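Local coordinates for protein Niban 2 (Homo sapiens, PDB 7CTP) that may suppress apoptosis and promote melanoma cell invasion in vitro, and probably binds cadherin and acts as a transcription coactivator, at residues D210-Y215 / S237-E242; E406-L411 / Q430-H435. All coordinates share one frame; numbering follows the deposited sequence.

Contact 1. Residues D210-Y215 / S237-E242; sequences DAIRMY and SNLVME
Two neighbouring helices of the helical part of Niban 2, 204-218 and 232-252, pack here through an apolar seam in which Leu-239 meets Ile-212 and Tyr-215. The nearest CA atoms, Ile-212 CA and Leu-239 CA, are 8.2 Å apart, a spacing that the branched side chain of leucine fills. Leu-239 does this with CG anti to its own backbone N (chi1 -173°), which sends both methyls at the facing helix. Its CD2 lies 3.9 Å from Ile-212 CD1, the two side chains running past one another in opposite senses. Isoleucine suits its place because the CG1 arm, anti to the carbonyl carbon, ends in CD1 at the Leu-239 methyl. Were Leu-239 replaced by an alanine, Ile-212 CD1 and the CD1-CE1 side of the Tyr-215 ring would probably lose their apolar partner, and a gap would open between the helices. Phe-27 and Ile-23 of helix 10-48 add to the same core, touching Ile-212 and Tyr-215 respectively. Tyrosine suits this buried place because its ring packs on Leu-239 while its OH is hydrogen-bonded to Glu-243 OE1. The ring meets Leu-239 obliquely, with Tyr-215 CD1 3.9 Å from both Leu-239 CD1 and Leu-239 CD2.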
# COMPACT_ATOMS: atom_id res chain seq x y z
N ASP A 210 2.53 -11.76 -4.94
CA ASP A 210 2.60 -13.18 -4.59
C ASP A 210 4.04 -13.67 -4.60
O ASP A 210 4.43 -14.47 -3.74
CB ASP A 210 1.74 -14.02 -5.53
CG ASP A 210 0.25 -13.88 -5.26
OD1 ASP A 210 -0.13 -13.64 -4.09
OD2 ASP A 210 -0.54 -14.00 -6.22
N ALA A 211 4.86 -13.22 -5.56
CA ALA A 211 6.25 -13.65 -5.57
C ALA A 211 6.99 -13.15 -4.33
O ALA A 211 7.85 -13.86 -3.78
CB ALA A 211 6.96 -13.17 -6.84
N ILE A 212 6.68 -11.92 -3.90
CA ILE A 212 7.30 -11.39 -2.69
C ILE A 212 6.95 -12.27 -1.50
O ILE A 212 7.81 -12.62 -0.69
CB ILE A 212 6.86 -9.93 -2.45
CG1 ILE A 212 7.56 -8.98 -3.43
CG2 ILE A 212 7.13 -9.52 -0.99
CD1 ILE A 212 9.03 -8.68 -3.05
N ARG A 213 5.67 -12.64 -1.40
CA ARG A 213 5.23 -13.44 -0.27
C ARG A 213 5.88 -14.82 -0.30
O ARG A 213 6.32 -15.33 0.74
CB ARG A 213 3.71 -13.56 -0.26
CG ARG A 213 3.17 -14.39 0.91
CD ARG A 213 1.64 -14.45 0.91
NE ARG A 213 1.10 -14.79 -0.41
CZ ARG A 213 1.09 -16.01 -0.94
NH1 ARG A 213 1.59 -17.04 -0.27
NH2 ARG A 213 0.56 -16.19 -2.14
N MET A 214 5.96 -15.44 -1.49
CA MET A 214 6.55 -16.78 -1.58
C MET A 214 8.03 -16.76 -1.28
O MET A 214 8.55 -17.71 -0.67
CB MET A 214 6.32 -17.40 -2.96
CG MET A 214 4.90 -17.41 -3.48
SD MET A 214 3.83 -18.54 -2.58
CE MET A 214 4.98 -19.68 -1.84
N TYR A 215 8.74 -15.72 -1.73
CA TYR A 215 10.15 -15.59 -1.37
C TYR A 215 10.31 -15.47 0.15
O TYR A 215 11.13 -16.16 0.75
CB TYR A 215 10.78 -14.38 -2.07
CG TYR A 215 12.23 -14.17 -1.66
CD1 TYR A 215 12.55 -13.45 -0.51
CD2 TYR A 215 13.27 -14.72 -2.39
CE1 TYR A 215 13.85 -13.27 -0.12
CE2 TYR A 215 14.59 -14.54 -2.00
CZ TYR A 215 14.87 -13.83 -0.86
OH TYR A 215 16.19 -13.65 -0.45
N SER A 237 13.77 -3.29 -3.00
CA SER A 237 14.84 -2.71 -2.19
C SER A 237 14.61 -2.97 -0.71
O SER A 237 15.55 -3.28 0.02
CB SER A 237 14.94 -1.21 -2.46
OG SER A 237 15.13 -0.97 -3.84
N ASN A 238 13.36 -2.85 -0.26
CA ASN A 238 13.04 -3.18 1.13
C ASN A 238 13.33 -4.64 1.43
O ASN A 238 13.81 -4.98 2.52
CB ASN A 238 11.57 -2.88 1.44
CG ASN A 238 11.21 -1.40 1.36
OD1 ASN A 238 12.07 -0.51 1.42
ND2 ASN A 238 9.91 -1.13 1.22
N LEU A 239 12.99 -5.54 0.49
CA LEU A 239 13.27 -6.96 0.66
C LEU A 239 14.75 -7.22 0.87
O LEU A 239 15.14 -7.96 1.79
CB LEU A 239 12.77 -7.73 -0.56
CG LEU A 239 12.80 -9.25 -0.52
CD1 LEU A 239 11.73 -9.78 0.44
CD2 LEU A 239 12.56 -9.78 -1.92
N VAL A 240 15.59 -6.66 -0.01
CA VAL A 240 17.04 -6.82 0.10
C VAL A 240 17.56 -6.24 1.42
O VAL A 240 18.35 -6.89 2.12
CB VAL A 240 17.75 -6.18 -1.11
CG1 VAL A 240 19.27 -6.21 -0.91
CG2 VAL A 240 17.37 -6.92 -2.38
N MET A 241 17.15 -5.01 1.75
CA MET A 241 17.65 -4.38 2.98
C MET A 241 17.25 -5.18 4.22
O MET A 241 18.04 -5.30 5.17
CB MET A 241 17.14 -2.95 3.11
CG MET A 241 17.66 -1.98 2.05
SD MET A 241 19.46 -1.81 2.01
CE MET A 241 19.77 -0.99 3.58
N GLU A 242 16.03 -5.72 4.23
CA GLU A 242 15.61 -6.54 5.37
C GLU A 242 16.54 -7.72 5.55
O GLU A 242 16.92 -8.07 6.68
CB GLU A 242 14.17 -7.01 5.18
CG GLU A 242 13.69 -8.03 6.21
CD GLU A 242 12.29 -8.56 5.92
OE1 GLU A 242 12.00 -8.96 4.77
OE2 GLU A 242 11.47 -8.55 6.86

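Contact 2. Residues E406-L411 / Q430-H435; sequences EKMESL and QRAQIH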
# COMPACT_ATOMS: atom_id res chain seq x y z
N GLU A 406 -9.07 9.75 9.79
CA GLU A 406 -8.88 9.66 11.24
C GLU A 406 -9.68 8.52 11.86
O GLU A 406 -9.30 8.01 12.93
CB GLU A 406 -9.28 10.98 11.90
CG GLU A 406 -8.92 11.09 13.40
CD GLU A 406 -10.02 10.59 14.33
OE1 GLU A 406 -11.16 10.37 13.87
OE2 GLU A 406 -9.73 10.42 15.54
N LYS A 407 -10.78 8.09 11.23
CA LYS A 407 -11.58 7.01 11.79
C LYS A 407 -10.79 5.72 11.91
O LYS A 407 -11.11 4.87 12.75
CB LYS A 407 -12.85 6.78 10.96
CG LYS A 407 -13.78 7.98 10.89
CD LYS A 407 -14.29 8.39 12.27
CE LYS A 407 -15.44 9.39 12.14
NZ LYS A 407 -15.67 10.14 13.42
N MET A 408 -9.74 5.55 11.10
CA MET A 408 -8.97 4.31 11.14
C MET A 408 -7.92 4.28 12.23
O MET A 408 -7.39 3.21 12.52
CB MET A 408 -8.28 4.04 9.80
CG MET A 408 -9.21 3.79 8.63
SD MET A 408 -10.46 2.53 8.95
CE MET A 408 -9.45 1.12 9.41
N GLU A 409 -7.60 5.42 12.85
CA GLU A 409 -6.47 5.40 13.77
C GLU A 409 -6.78 4.68 15.07
O GLU A 409 -5.85 4.35 15.81
CB GLU A 409 -5.96 6.82 14.03
CG GLU A 409 -5.16 7.33 12.83
CD GLU A 409 -5.29 8.81 12.59
OE1 GLU A 409 -5.31 9.20 11.40
OE2 GLU A 409 -5.35 9.57 13.57
N SER A 410 -8.05 4.39 15.35
CA SER A 410 -8.38 3.54 16.49
C SER A 410 -8.28 2.05 16.19
O SER A 410 -8.51 1.23 17.09
CB SER A 410 -9.79 3.88 17.00
OG SER A 410 -10.78 3.58 16.04
N LEU A 411 -7.92 1.67 14.96
CA LEU A 411 -7.83 0.26 14.62
C LEU A 411 -6.73 -0.41 15.42
O LEU A 411 -5.60 0.10 15.49
CB LEU A 411 -7.55 0.08 13.13
CG LEU A 411 -7.29 -1.37 12.72
CD1 LEU A 411 -8.52 -2.23 13.00
CD2 LEU A 411 -6.87 -1.49 11.26
N GLN A 430 -3.80 1.62 6.05
CA GLN A 430 -3.43 2.23 4.78
C GLN A 430 -4.40 1.80 3.68
O GLN A 430 -4.89 2.64 2.91
CB GLN A 430 -1.99 1.85 4.44
CG GLN A 430 -1.62 1.84 2.95
CD GLN A 430 -1.09 3.18 2.44
OE1 GLN A 430 -0.44 3.93 3.19
NE2 GLN A 430 -1.32 3.46 1.17
N ARG A 431 -4.71 0.51 3.60
CA ARG A 431 -5.60 0.03 2.55
C ARG A 431 -7.01 0.57 2.73
O ARG A 431 -7.64 1.00 1.76
CB ARG A 431 -5.62 -1.50 2.52
CG ARG A 431 -4.25 -2.11 2.24
CD ARG A 431 -4.32 -3.29 1.29
NE ARG A 431 -2.99 -3.86 1.06
CZ ARG A 431 -2.68 -5.13 1.31
NH1 ARG A 431 -1.45 -5.57 1.07
NH2 ARG A 431 -3.61 -5.96 1.79
N ALA A 432 -7.51 0.60 3.97
CA ALA A 432 -8.85 1.16 4.20
C ALA A 432 -8.93 2.62 3.77
O ALA A 432 -9.93 3.05 3.19
CB ALA A 432 -9.23 1.01 5.67
N GLN A 433 -7.88 3.40 4.06
CA GLN A 433 -7.91 4.82 3.71
C GLN A 433 -7.85 5.02 2.21
O GLN A 433 -8.53 5.91 1.67
CB GLN A 433 -6.75 5.54 4.41
CG GLN A 433 -6.92 5.54 5.92
CD GLN A 433 -5.75 6.15 6.67
OE1 GLN A 433 -4.62 6.20 6.17
NE2 GLN A 433 -6.01 6.61 7.89
N ILE A 434 -7.09 4.19 1.50
CA ILE A 434 -7.06 4.30 0.04
C ILE A 434 -8.43 4.00 -0.55
O ILE A 434 -8.90 4.70 -1.46
CB ILE A 434 -5.97 3.38 -0.55
CG1 ILE A 434 -4.58 4.02 -0.40
CG2 ILE A 434 -6.23 3.09 -2.03
CD1 ILE A 434 -4.39 5.32 -1.15
N HIS A 435 -9.12 2.98 -0.02
CA HIS A 435 -10.48 2.70 -0.47
C HIS A 435 -11.39 3.90 -0.22
O HIS A 435 -12.26 4.21 -1.04
CB HIS A 435 -11.06 1.47 0.22
CG HIS A 435 -10.46 0.17 -0.22
ND1 HIS A 435 -10.45 -0.24 -1.54
CD2 HIS A 435 -9.90 -0.84 0.48
CE1 HIS A 435 -9.88 -1.43 -1.63
NE2 HIS A 435 -9.54 -1.82 -0.41
O HOH W 1 -3.81 8.36 8.83
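Apolar packing comes first: Met-408, in the loop between helices 402-405 and 422-455, folds its thioether over the methyl of Ala-432. Met-408 CE sits 3.7 Å from Ala-432 CB and Met-408 SD 3.8 Å from that same carbon, so one small methyl is gripped by the end of a flexible chain. The bends at chi2 (-51°) and chi3 (-56°) curl the methionine into a hook that brings both SD and CE to it. Alanine suits the helix surface because its short side chain lets the sulfur come close; Phe-490 of helix 464-511 also touches it.

Next come contacts of mixed character. Gln-433 runs alongside Met-408 in the opposite sense, its CG 4.0 Å from Met-408 CG and its NE2 3.9 Å from Met-408 CB. Beyond CG the glutamine is extended (chi2 175°), which lays the amide nitrogen beside the methionine stem.

The polar link is indirect. A water accepts from Gln-433 NE2 at 3.0 Å and donates to Glu-409 OE1 at 3.1 Å, an exposed carboxylate well suited to a hydrated edge. Gln-433 NE2 also gives a hydrogen bond to Tyr-405 O, and its OE1 receives one from Arg-191 NE.

Glutamine therefore serves a double purpose, its methylenes facing methionine while both ends of its buried amide are satisfied. Tyr-405 O can only accept and Arg-191 NE only donate, which fixes which way round the amide is turned.

In the fold
Contact 1 closes before contact 2 opens along the chain, and their centres lie 25 Å apart, with nearest atoms about 9 Å from each other and no direct touch. Contact 1 joins helices 204-218 and 232-252; contact 2 holds the loop after helix 402-405 against helix 422-455. The two share no helix, yet Leu-228, in the loop between the helices of contact 1, touches both Ile-212 and Arg-431. Arg-191, on helix 176-194, hydrogen-bonds the glutamines of 430-435. Both contacts therefore appear to border the PH domain, contact 1 through Tyr-165 against Met-241 and Glu-242. This chain, a PH domain joined to a long-helix body, lacks the C-terminal part of Niban 2.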